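Long-range contacts in flagellin (Burkholderia pseudomallei, PDB 4CFI), which builds, as a flagellin, the filament of the bacterial flagellum that drives swimming and is recognised by the immune system: residues Thr164-Ser169 with Ala186-Ala191; Val117-Ser122 with Thr136-Val141; Asn214-Val219 with Ala233-Asp238; Asn67-Ser72 with Gln94-Ala99. All blocks are in the same frame, centred on the assembly; numbering follows the deposited sequence.

Contact 1 (Thr164-Ser169 with Ala186-Ala191)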
loop_
_atom_site.group_PDB
_atom_site.type_symbol
_atom_site.label_atom_id
_atom_site.label_comp_id
_atom_site.label_asym_id
_atom_site.label_seq_id
_atom_site.Cartn_x
_atom_site.Cartn_y
_atom_site.Cartn_z
ATOM N N THR A 164 11.375 22.056 -3.878
ATOM C CA THR A 164 12.609 22.053 -3.106
ATOM C C THR A 164 12.476 22.961 -1.882
ATOM O O THR A 164 12.910 22.609 -0.784
ATOM C CB THR A 164 13.793 22.512 -4.017
ATOM O OG1 THR A 164 13.943 21.544 -5.068
ATOM C CG2 THR A 164 15.093 22.676 -3.222
ATOM N N ALA A 165 11.902 24.143 -2.093
ATOM C CA ALA A 165 11.818 25.162 -1.037
ATOM C C ALA A 165 10.934 24.769 0.136
ATOM O O ALA A 165 11.141 25.244 1.250
ATOM C CB ALA A 165 11.311 26.475 -1.614
ATOM N N VAL A 166 9.923 23.933 -0.123
ATOM C CA VAL A 166 8.963 23.502 0.902
ATOM C C VAL A 166 9.376 22.161 1.509
ATOM O O VAL A 166 9.364 21.999 2.732
ATOM C CB VAL A 166 7.512 23.431 0.336
ATOM C CG1 VAL A 166 6.552 22.818 1.356
ATOM C CG2 VAL A 166 7.066 24.827 -0.062
ATOM N N PHE A 167 9.757 21.204 0.674
ATOM C CA PHE A 167 9.930 19.810 1.076
ATOM C C PHE A 167 11.373 19.354 1.159
ATOM O O PHE A 167 11.630 18.235 1.609
ATOM C CB PHE A 167 9.131 18.913 0.140
ATOM C CG PHE A 167 7.646 19.183 0.205
ATOM C CD1 PHE A 167 6.913 18.807 1.309
ATOM C CD2 PHE A 167 6.984 19.814 -0.856
ATOM C CE1 PHE A 167 5.545 19.047 1.376
ATOM C CE2 PHE A 167 5.626 20.068 -0.775
ATOM C CZ PHE A 167 4.903 19.693 0.328
ATOM N N GLY A 168 12.315 20.194 0.747
ATOM C CA GLY A 168 13.717 19.793 0.732
ATOM C C GLY A 168 14.069 18.975 -0.501
ATOM O O GLY A 168 13.280 18.864 -1.441
ATOM N N SER A 169 15.263 18.400 -0.494
ATOM C CA SER A 169 15.817 17.762 -1.690
ATOM C C SER A 169 15.739 16.222 -1.706
ATOM O O SER A 169 16.095 15.627 -2.731
ATOM C CB SER A 169 17.240 18.270 -1.944
ATOM O OG SER A 169 17.237 19.670 -2.211
ATOM N N ALA A 186 8.636 16.042 4.854
ATOM C CA ALA A 186 8.987 17.114 5.770
ATOM C C ALA A 186 8.455 18.426 5.188
ATOM O O ALA A 186 8.719 18.742 4.036
ATOM C CB ALA A 186 10.499 17.184 5.921
ATOM N N LEU A 187 7.666 19.151 5.976
ATOM C CA LEU A 187 7.008 20.376 5.538
ATOM C C LEU A 187 7.700 21.590 6.156
ATOM O O LEU A 187 7.860 21.651 7.374
ATOM C CB LEU A 187 5.562 20.353 6.005
ATOM C CG LEU A 187 4.675 21.514 5.553
ATOM C CD1 LEU A 187 4.420 21.472 4.056
ATOM C CD2 LEU A 187 3.344 21.475 6.306
ATOM N N SER A 188 8.067 22.566 5.339
ATOM C CA SER A 188 8.728 23.754 5.838
ATOM C C SER A 188 7.854 24.520 6.796
ATOM O O SER A 188 6.637 24.540 6.654
ATOM C CB SER A 188 9.105 24.669 4.681
ATOM O OG SER A 188 7.926 25.124 4.012
ATOM N N THR A 189 8.476 25.232 7.724
ATOM C CA THR A 189 7.697 26.133 8.571
ATOM C C THR A 189 7.077 27.265 7.729
ATOM O O THR A 189 5.967 27.733 8.029
ATOM C CB THR A 189 8.520 26.674 9.744
ATOM O OG1 THR A 189 9.686 27.306 9.225
ATOM C CG2 THR A 189 8.921 25.539 10.701
ATOM N N SER A 190 7.785 27.703 6.690
ATOM C CA SER A 190 7.281 28.756 5.815
ATOM C C SER A 190 5.992 28.377 5.093
ATOM O O SER A 190 5.261 29.255 4.659
ATOM C CB SER A 190 8.343 29.171 4.798
ATOM O OG SER A 190 9.394 29.883 5.422
ATOM N N ALA A 191 5.728 27.084 4.931
ATOM C CA ALA A 191 4.494 26.660 4.261
ATOM C C ALA A 191 3.223 27.050 5.014
ATOM O O ALA A 191 2.176 27.224 4.377
ATOM C CB ALA A 191 4.512 25.160 4.019
HETATM O O HOH W 1 9.084 26.953 2.254
HETATM O O HOH W 2 9.742 16.198 2.201
#
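The F167 ring is approached obliquely by A186 and L187: CD1 of F167 lies 3.3 Å from A186 O, and CE1 of F167 lies 3.8 Å from L187 CD1. One ring face is covered from within its own helix, V166 CG1 sitting 3.5 Å above the ring plane, over its centre. Beyond these two segments the ring also stacks with F150 of strand 148-152. V166 turns CG1 anti to its backbone N (chi1 173°), and this methyl reaches L187 CD1 at 3.7 Å while still lying over the ring. The L187 side chain runs beside those of V166 and F167 and points the same way; A191 CB touches the same V166 methyl. S188 N gives V166 O a weak bond of 3.0 Å, bent to 127° at the hydrogen, and F167 CA directs its hydrogen at A186 O. Water 1 bridges the segments, donating to A165 O at 2.9 Å and accepting from S188 OG at 2.8 Å; the same hydroxyl takes a weak bond from A191 N. Water 2 can link F167 O to A186 N, though other acceptors compete for its protons. Apolar packing, one weak backbone bond and two water bridges thus pin the last turn of helix 160-167 to the returning D2 loop. Packing supplies area, while V166 O takes the weak bond and the waters serve A165 O and F167 O.

Contact 2 (Val117-Ser122 with Thr136-Val141)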
loop_
_atom_site.group_PDB
_atom_site.type_symbol
_atom_site.label_atom_id
_atom_site.label_comp_id
_atom_site.label_asym_id
_atom_site.label_seq_id
_atom_site.Cartn_x
_atom_site.Cartn_y
_atom_site.Cartn_z
ATOM N N VAL A 117 -1.849 25.272 2.965
ATOM C CA VAL A 117 -0.621 26.063 3.039
ATOM C C VAL A 117 -0.908 27.498 2.589
ATOM O O VAL A 117 -2.022 27.823 2.189
ATOM C CB VAL A 117 0.509 25.466 2.158
ATOM C CG1 VAL A 117 0.835 24.056 2.615
ATOM C CG2 VAL A 117 0.165 25.515 0.673
ATOM N N ALA A 118 0.107 28.353 2.670
ATOM C CA ALA A 118 0.006 29.747 2.229
ATOM C C ALA A 118 1.370 30.198 1.733
ATOM O O ALA A 118 2.182 30.714 2.509
ATOM C CB ALA A 118 -0.496 30.656 3.353
ATOM N N ILE A 119 1.645 29.953 0.452
ATOM C CA ILE A 119 2.952 30.194 -0.139
ATOM C C ILE A 119 2.835 30.849 -1.504
ATOM O O ILE A 119 1.786 30.773 -2.158
ATOM C CB ILE A 119 3.803 28.895 -0.245
ATOM C CG1 ILE A 119 3.156 27.885 -1.191
ATOM C CG2 ILE A 119 4.072 28.306 1.143
ATOM C CD1 ILE A 119 3.886 26.557 -1.317
ATOM N N ASP A 120 3.918 31.495 -1.932
ATOM C CA ASP A 120 4.009 32.000 -3.285
ATOM C C ASP A 120 4.549 30.938 -4.244
ATOM O O ASP A 120 4.765 29.782 -3.873
ATOM C CB ASP A 120 4.801 33.335 -3.315
ATOM C CG ASP A 120 6.291 33.193 -3.067
ATOM O OD1 ASP A 120 6.811 32.071 -3.108
ATOM O OD2 ASP A 120 6.923 34.250 -2.797
ATOM N N SER A 121 4.754 31.321 -5.500
ATOM C CA SER A 121 5.145 30.348 -6.526
ATOM C C SER A 121 6.561 29.799 -6.326
ATOM O O SER A 121 6.925 28.796 -6.949
ATOM C CB SER A 121 4.999 30.955 -7.926
ATOM O OG SER A 121 5.878 32.067 -8.112
ATOM N N SER A 122 7.362 30.456 -5.490
ATOM C CA SER A 122 8.703 29.994 -5.137
ATOM C C SER A 122 8.756 29.198 -3.832
ATOM O O SER A 122 9.831 28.771 -3.427
ATOM C CB SER A 122 9.681 31.172 -5.016
ATOM O OG SER A 122 9.777 31.888 -6.226
ATOM N N THR A 136 -2.472 27.535 -2.043
ATOM C CA THR A 136 -3.262 27.393 -0.825
ATOM C C THR A 136 -3.454 25.934 -0.380
ATOM O O THR A 136 -3.858 25.689 0.765
ATOM C CB THR A 136 -4.636 28.057 -0.956
ATOM O OG1 THR A 136 -5.316 27.455 -2.062
ATOM C CG2 THR A 136 -4.486 29.582 -1.195
ATOM N N GLN A 137 -3.171 24.964 -1.254
ATOM C CA GLN A 137 -3.160 23.542 -0.882
ATOM C C GLN A 137 -2.058 22.855 -1.648
ATOM O O GLN A 137 -1.746 23.257 -2.769
ATOM C CB GLN A 137 -4.493 22.833 -1.221
ATOM C CG GLN A 137 -5.724 23.529 -0.672
ATOM C CD GLN A 137 -7.024 22.862 -1.028
ATOM O OE1 GLN A 137 -7.056 21.876 -1.733
ATOM N NE2 GLN A 137 -8.116 23.434 -0.548
ATOM N N ILE A 138 -1.502 21.794 -1.054
ATOM C CA ILE A 138 -0.588 20.907 -1.759
ATOM C C ILE A 138 -1.096 19.483 -1.614
ATOM O O ILE A 138 -1.269 18.979 -0.503
ATOM C CB ILE A 138 0.859 21.008 -1.233
ATOM C CG1 ILE A 138 1.369 22.446 -1.388
ATOM C CG2 ILE A 138 1.756 19.995 -1.950
ATOM C CD1 ILE A 138 2.690 22.685 -0.660
ATOM N N ASN A 139 -1.319 18.826 -2.745
ATOM C CA ASN A 139 -1.646 17.410 -2.800
ATOM C C ASN A 139 -0.363 16.624 -2.930
ATOM O O ASN A 139 0.448 16.913 -3.800
ATOM C CB ASN A 139 -2.535 17.131 -3.995
ATOM C CG ASN A 139 -3.751 18.037 -4.011
ATOM O OD1 ASN A 139 -4.598 17.995 -3.108
ATOM N ND2 ASN A 139 -3.843 18.869 -5.030
ATOM N N VAL A 140 -0.183 15.639 -2.052
ATOM C CA VAL A 140 1.013 14.796 -2.029
ATOM C C VAL A 140 0.651 13.439 -2.635
ATOM O O VAL A 140 -0.238 12.744 -2.137
ATOM C CB VAL A 140 1.531 14.635 -0.591
ATOM C CG1 VAL A 140 2.809 13.788 -0.560
ATOM C CG2 VAL A 140 1.777 15.995 0.044
ATOM N N VAL A 141 1.345 13.098 -3.715
ATOM C CA VAL A 141 1.003 11.956 -4.549
ATOM C C VAL A 141 2.175 10.956 -4.547
ATOM O O VAL A 141 3.331 11.338 -4.692
ATOM C CB VAL A 141 0.688 12.439 -5.994
ATOM C CG1 VAL A 141 0.302 11.276 -6.879
ATOM C CG2 VAL A 141 -0.431 13.482 -5.993
#
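V117 and T136 pair through a single hydrogen bond although their strand segments run at 109° to each other, far from antiparallel. V117 N donates to T136 O at 3.0 Å; the bond is nearly straight (171°), though the donor stands well above the carbonyl plane of T136. The return bond of a regular pair is missing: V117 O faces T136 O at 3.2 Å, two acceptors together, and receives instead the hydrogen of T136 CA, with 3.3 Å between T136 CA and V117 O. T136 N turns to Q153 OE1. The irregularity falls at the end of an otherwise antiparallel three-stranded sheet of the flagellin D2 domain, in which strand 135-142 is the middle strand between 111-119 and 148-152; backbone bonds of I115 with I138 and of I119 with T135 lie on either side of this pair. On one face the apolar side chains pack together. V117 CG2, held between backbone N and carbonyl carbon, rests 3.9 Å from I138 CG1, and both V117 methyls touch I138 CD1, the two side chains crossing at about a right angle. I119 also crosses I138, CD1 of I119 meeting CD1 of I138 at 4.1 Å. F150 of the third strand packs on I138. Just past the strand end, D120 OD1 accepts from S122 N at 2.9 Å in an Asx turn and also takes A124 N.

Contact 3 (Asn214-Val219 with Ala233-Asp238)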
loop_
_atom_site.group_PDB
_atom_site.type_symbol
_atom_site.label_atom_id
_atom_site.label_comp_id
_atom_site.label_asym_id
_atom_site.label_seq_id
_atom_site.Cartn_x
_atom_site.Cartn_y
_atom_site.Cartn_z
ATOM N N ASN A 214 2.235 6.212 3.823
ATOM C CA ASN A 214 3.374 5.871 2.997
ATOM C C ASN A 214 4.079 4.581 3.433
ATOM O O ASN A 214 4.802 3.994 2.642
ATOM C CB ASN A 214 4.380 7.026 3.045
ATOM C CG ASN A 214 5.363 7.001 1.884
ATOM O OD1 ASN A 214 4.969 6.794 0.759
ATOM N ND2 ASN A 214 6.637 7.251 2.152
ATOM N N LYS A 215 3.868 4.156 4.678
ATOM C CA LYS A 215 4.545 2.996 5.238
ATOM C C LYS A 215 3.503 2.085 5.897
ATOM O O LYS A 215 3.486 1.914 7.127
ATOM C CB LYS A 215 5.603 3.441 6.246
ATOM C CG LYS A 215 6.850 2.565 6.267
ATOM C CD LYS A 215 6.591 1.143 6.717
ATOM C CE LYS A 215 7.647 0.250 6.095
ATOM N NZ LYS A 215 7.361 -1.207 6.017
ATOM N N PRO A 216 2.613 1.505 5.082
ATOM C CA PRO A 216 1.554 0.655 5.611
ATOM C C PRO A 216 2.105 -0.614 6.274
ATOM O O PRO A 216 3.178 -1.131 5.921
ATOM C CB PRO A 216 0.750 0.290 4.367
ATOM C CG PRO A 216 1.743 0.377 3.258
ATOM C CD PRO A 216 2.572 1.570 3.611
ATOM N N GLN A 217 1.359 -1.108 7.246
ATOM C CA GLN A 217 1.678 -2.397 7.866
ATOM C C GLN A 217 1.398 -3.556 6.913
ATOM O O GLN A 217 0.622 -3.417 5.975
ATOM C CB GLN A 217 0.849 -2.604 9.138
ATOM C CG GLN A 217 0.915 -1.456 10.135
ATOM C CD GLN A 217 -0.173 -0.410 9.930
ATOM O OE1 GLN A 217 -0.850 -0.373 8.895
ATOM N NE2 GLN A 217 -0.322 0.476 10.906
ATOM N N THR A 218 1.999 -4.711 7.185
ATOM C CA THR A 218 1.566 -5.957 6.544
ATOM C C THR A 218 0.136 -6.285 6.986
ATOM O O THR A 218 -0.391 -5.725 7.960
ATOM C CB THR A 218 2.502 -7.142 6.879
ATOM O OG1 THR A 218 2.550 -7.343 8.292
ATOM C CG2 THR A 218 3.933 -6.869 6.327
ATOM N N VAL A 219 -0.505 -7.204 6.272
ATOM C CA VAL A 219 -1.905 -7.559 6.567
ATOM C C VAL A 219 -2.058 -7.939 8.048
ATOM O O VAL A 219 -3.034 -7.566 8.687
ATOM C CB VAL A 219 -2.395 -8.655 5.613
ATOM C CG1 VAL A 219 -3.750 -9.185 6.066
ATOM C CG2 VAL A 219 -2.469 -8.106 4.189
ATOM N N ALA A 233 -4.624 0.454 5.586
ATOM C CA ALA A 233 -5.185 -0.840 5.178
ATOM C C ALA A 233 -5.555 -0.869 3.701
ATOM O O ALA A 233 -5.359 -1.886 3.038
ATOM C CB ALA A 233 -6.388 -1.215 6.032
ATOM N N MET A 234 -6.083 0.230 3.179
ATOM C CA MET A 234 -6.428 0.277 1.764
ATOM C C MET A 234 -5.187 0.055 0.882
ATOM O O MET A 234 -5.237 -0.721 -0.072
ATOM C CB MET A 234 -7.083 1.601 1.424
ATOM C CG MET A 234 -8.477 1.721 2.009
ATOM S SD MET A 234 -9.128 3.390 1.923
ATOM C CE MET A 234 -10.743 3.148 2.624
ATOM N N VAL A 235 -4.089 0.741 1.204
ATOM C CA VAL A 235 -2.831 0.585 0.468
ATOM C C VAL A 235 -2.290 -0.824 0.641
ATOM O O VAL A 235 -1.892 -1.466 -0.328
ATOM C CB VAL A 235 -1.741 1.572 0.981
ATOM C CG1 VAL A 235 -0.358 1.252 0.401
ATOM C CG2 VAL A 235 -2.149 3.010 0.721
ATOM N N SER A 236 -2.257 -1.301 1.876
ATOM C CA SER A 236 -1.723 -2.623 2.159
ATOM C C SER A 236 -2.480 -3.707 1.415
ATOM O O SER A 236 -1.859 -4.625 0.860
ATOM C CB SER A 236 -1.761 -2.895 3.660
ATOM O OG SER A 236 -1.072 -4.095 3.992
ATOM N N ILE A 237 -3.814 -3.631 1.402
ATOM C CA ILE A 237 -4.624 -4.613 0.686
ATOM C C ILE A 237 -4.419 -4.511 -0.827
ATOM O O ILE A 237 -4.354 -5.539 -1.510
ATOM C CB ILE A 237 -6.121 -4.489 1.055
ATOM C CG1 ILE A 237 -6.350 -4.892 2.526
ATOM C CG2 ILE A 237 -6.995 -5.305 0.097
ATOM C CD1 ILE A 237 -6.075 -6.350 2.810
ATOM N N ASP A 238 -4.340 -3.294 -1.370
ATOM C CA ASP A 238 -4.023 -3.164 -2.790
ATOM C C ASP A 238 -2.726 -3.938 -3.122
ATOM O O ASP A 238 -2.644 -4.661 -4.125
ATOM C CB ASP A 238 -3.896 -1.687 -3.211
ATOM C CG ASP A 238 -5.235 -0.972 -3.354
ATOM O OD1 ASP A 238 -6.302 -1.623 -3.388
ATOM O OD2 ASP A 238 -5.187 0.272 -3.442
#
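Q217 and S236 supply the polar link: S236 OG donates to Q217 O at 2.7 Å, lying in the carbonyl plane with a C=O···OG angle of 159°. OG is anti to the backbone N of S236 (chi1 -172°), which places it beside Q217 O. The same oxygen also bonds G103 N, so one buried hydroxyl ties the helix to two separate loops. Apolar contacts flank the Q217 bond. On one side the P216 ring bears on the helix, its CG 3.7 Å from V235 CG1, the two side chains crossing at about a right angle, while P216 CB comes within 4.1 Å of S236 CB. On the other side V219 CG2 meets I237 CD1 at 4.2 Å. Around the contact, Q217 NE2 bonds Q232 OE1 one turn back on the helix, the V219 backbone pairs with I101, and D238 forms a salt bridge with R24 of helix 2-31. Loop 214-219 follows helix 197-213 and leads into the long helix 227-257, consistent with the place where the chain returns from the D2 domain to the helical bundle of D1. The S236 hydroxyl is satisfied as donor to one loop and as acceptor from the other. With apolar contacts on either side of the Q217 bond, these two bonds would fix where the returning chain and the chain near G103 lie against the helix.

Contact 4 (Asn67-Ser72 with Gln94-Ala99)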
loop_
_atom_site.group_PDB
_atom_site.type_symbol
_atom_site.label_atom_id
_atom_site.label_comp_id
_atom_site.label_asym_id
_atom_site.label_seq_id
_atom_site.Cartn_x
_atom_site.Cartn_y
_atom_site.Cartn_z
ATOM N N ASN A 67 2.079 -28.642 2.956
ATOM C CA ASN A 67 1.709 -27.224 2.783
ATOM C C ASN A 67 2.278 -26.657 1.493
ATOM O O ASN A 67 3.418 -26.939 1.110
ATOM C CB ASN A 67 2.205 -26.370 3.954
ATOM C CG ASN A 67 1.229 -26.339 5.117
ATOM O OD1 ASN A 67 0.237 -27.074 5.137
ATOM N ND2 ASN A 67 1.502 -25.485 6.089
ATOM N N ILE A 68 1.481 -25.838 0.812
ATOM C CA ILE A 68 1.921 -25.246 -0.464
ATOM C C ILE A 68 1.837 -23.709 -0.528
ATOM O O ILE A 68 2.360 -23.134 -1.484
ATOM C CB ILE A 68 1.258 -25.894 -1.696
ATOM C CG1 ILE A 68 -0.245 -25.765 -1.604
ATOM C CG2 ILE A 68 1.692 -27.358 -1.840
ATOM C CD1 ILE A 68 -0.947 -26.305 -2.834
ATOM N N LEU A 69 1.216 -23.035 0.461
ATOM C CA LEU A 69 1.087 -21.566 0.408
ATOM C C LEU A 69 1.765 -20.834 1.567
ATOM O O LEU A 69 1.567 -19.629 1.718
ATOM C CB LEU A 69 -0.381 -21.133 0.307
ATOM C CG LEU A 69 -1.109 -21.444 -0.993
ATOM C CD1 LEU A 69 -2.535 -20.897 -0.948
ATOM C CD2 LEU A 69 -0.352 -20.902 -2.202
ATOM N N ASP A 70 2.613 -21.517 2.331
ATOM C CA ASP A 70 3.370 -20.868 3.398
ATOM C C ASP A 70 4.854 -20.695 3.065
ATOM O O ASP A 70 5.630 -20.387 3.952
ATOM C CB ASP A 70 3.179 -21.618 4.728
ATOM C CG ASP A 70 3.798 -22.984 4.745
ATOM O OD1 ASP A 70 4.346 -23.406 3.705
ATOM O OD2 ASP A 70 3.703 -23.650 5.810
ATOM N N GLY A 71 5.220 -20.852 1.792
ATOM C CA GLY A 71 6.604 -20.730 1.340
ATOM C C GLY A 71 7.403 -22.019 1.465
ATOM O O GLY A 71 8.482 -22.158 0.871
ATOM N N SER A 72 6.872 -23.000 2.185
ATOM C CA SER A 72 7.655 -24.183 2.530
ATOM C C SER A 72 7.799 -25.194 1.395
ATOM O O SER A 72 8.677 -26.065 1.462
ATOM C CB SER A 72 7.104 -24.876 3.789
ATOM O OG SER A 72 5.850 -25.486 3.562
ATOM N N GLN A 94 7.206 -17.997 -1.854
ATOM C CA GLN A 94 6.626 -16.873 -1.096
ATOM C C GLN A 94 5.436 -17.298 -0.235
ATOM O O GLN A 94 4.469 -17.894 -0.729
ATOM C CB GLN A 94 6.195 -15.737 -2.035
ATOM C CG GLN A 94 5.011 -14.915 -1.522
ATOM C CD GLN A 94 5.333 -13.472 -1.126
ATOM O OE1 GLN A 94 5.806 -12.686 -1.958
ATOM N NE2 GLN A 94 5.023 -13.101 0.138
ATOM N N SER A 95 5.525 -16.984 1.055
ATOM C CA SER A 95 4.447 -17.222 1.996
ATOM C C SER A 95 3.307 -16.244 1.779
ATOM O O SER A 95 3.514 -15.042 1.551
ATOM C CB SER A 95 4.971 -17.018 3.418
ATOM O OG SER A 95 3.964 -17.211 4.380
ATOM N N MET A 96 2.107 -16.792 1.873
ATOM C CA MET A 96 0.896 -16.011 1.846
ATOM C C MET A 96 0.364 -15.716 3.246
ATOM O O MET A 96 -0.766 -15.230 3.389
ATOM C CB MET A 96 -0.160 -16.763 1.039
ATOM C CG MET A 96 0.170 -16.918 -0.443
ATOM S SD MET A 96 0.258 -15.339 -1.330
ATOM C CE MET A 96 2.021 -15.162 -1.467
ATOM N N SER A 97 1.154 -15.975 4.285
ATOM C CA SER A 97 0.715 -15.649 5.637
ATOM C C SER A 97 0.549 -14.136 5.792
ATOM O O SER A 97 1.166 -13.344 5.077
ATOM C CB SER A 97 1.679 -16.229 6.685
ATOM O OG SER A 97 2.883 -15.497 6.775
ATOM N N ALA A 98 -0.303 -13.728 6.725
ATOM C CA ALA A 98 -0.607 -12.310 6.890
ATOM C C ALA A 98 0.621 -11.439 7.185
ATOM O O ALA A 98 0.657 -10.265 6.812
ATOM C CB ALA A 98 -1.649 -12.127 7.973
ATOM N N ALA A 99 1.630 -12.006 7.839
ATOM C CA ALA A 99 2.846 -11.267 8.174
ATOM C C ALA A 99 3.743 -10.997 6.974
ATOM O O ALA A 99 4.671 -10.190 7.079
ATOM C CB ALA A 99 3.621 -12.017 9.246
#
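L69 and M96 make the direct bond of this contact: M96 N donates to L69 O at 2.9 Å; the bond is nearly straight (164°), its donor tilted slightly from the carbonyl plane of L69. Beside it, L69 CB and M96 CG touch at 4.3 Å; M96 CG is anti to its own carbonyl carbon, after which the chain bends away from the 67-72 loop. S95 lies against the next peptide, its CB 3.5 Å from D70 O, and G71 brings its CA to 4.0 Å from Q94 C. With positive phi (86°), G71 takes a backbone shape that suits glycine, and its lack of a side chain lets the Q94-S95 peptide come close. The second shell shapes both loops. D70 OD1 closes an Asx turn by accepting S72 N and also takes S72 OG at 2.6 Å on its syn lone pair, while D70 OD2 accepts N67 ND2 at 2.9 Å from above the carboxylate plane. Three donors, S72 N, S72 OG and N67 ND2, thus hold the carboxylate. Within 94-99, S95 OG accepts S97 N at 3.1 Å in an ST turn. Farther out, M96 packs on L13 and L16 of helix 2-31 and on L247 of helix 227-257, and S97 and A98 lie on helix 37-60, so the two loops, one before and one after the hairpin 74-79/87-92, are joined against the helical bundle.

The four contacts lie in series along the chain, contact 4 closing first, then contacts 2, 1 and 3. Contacts 1 and 2 form one block of the D2 domain, their centres 10 Å apart: A191 O lies 2.9 Å from A118 N, a probable hydrogen bond, and A191 CA packs on I119 CG2. Contact 3, about 4 Å from the centre of the chain, stands between this block and contact 4. It touches contact 4, T218 CG2 lying 3.5 Å from A99 O, whereas its nearest atoms stay about 7 Å from contact 2 and 9 Å from contact 1. Contact 4 is on the opposite side of the chain's centre from contacts 1 and 2, about 44 Å centre to centre from contact 2.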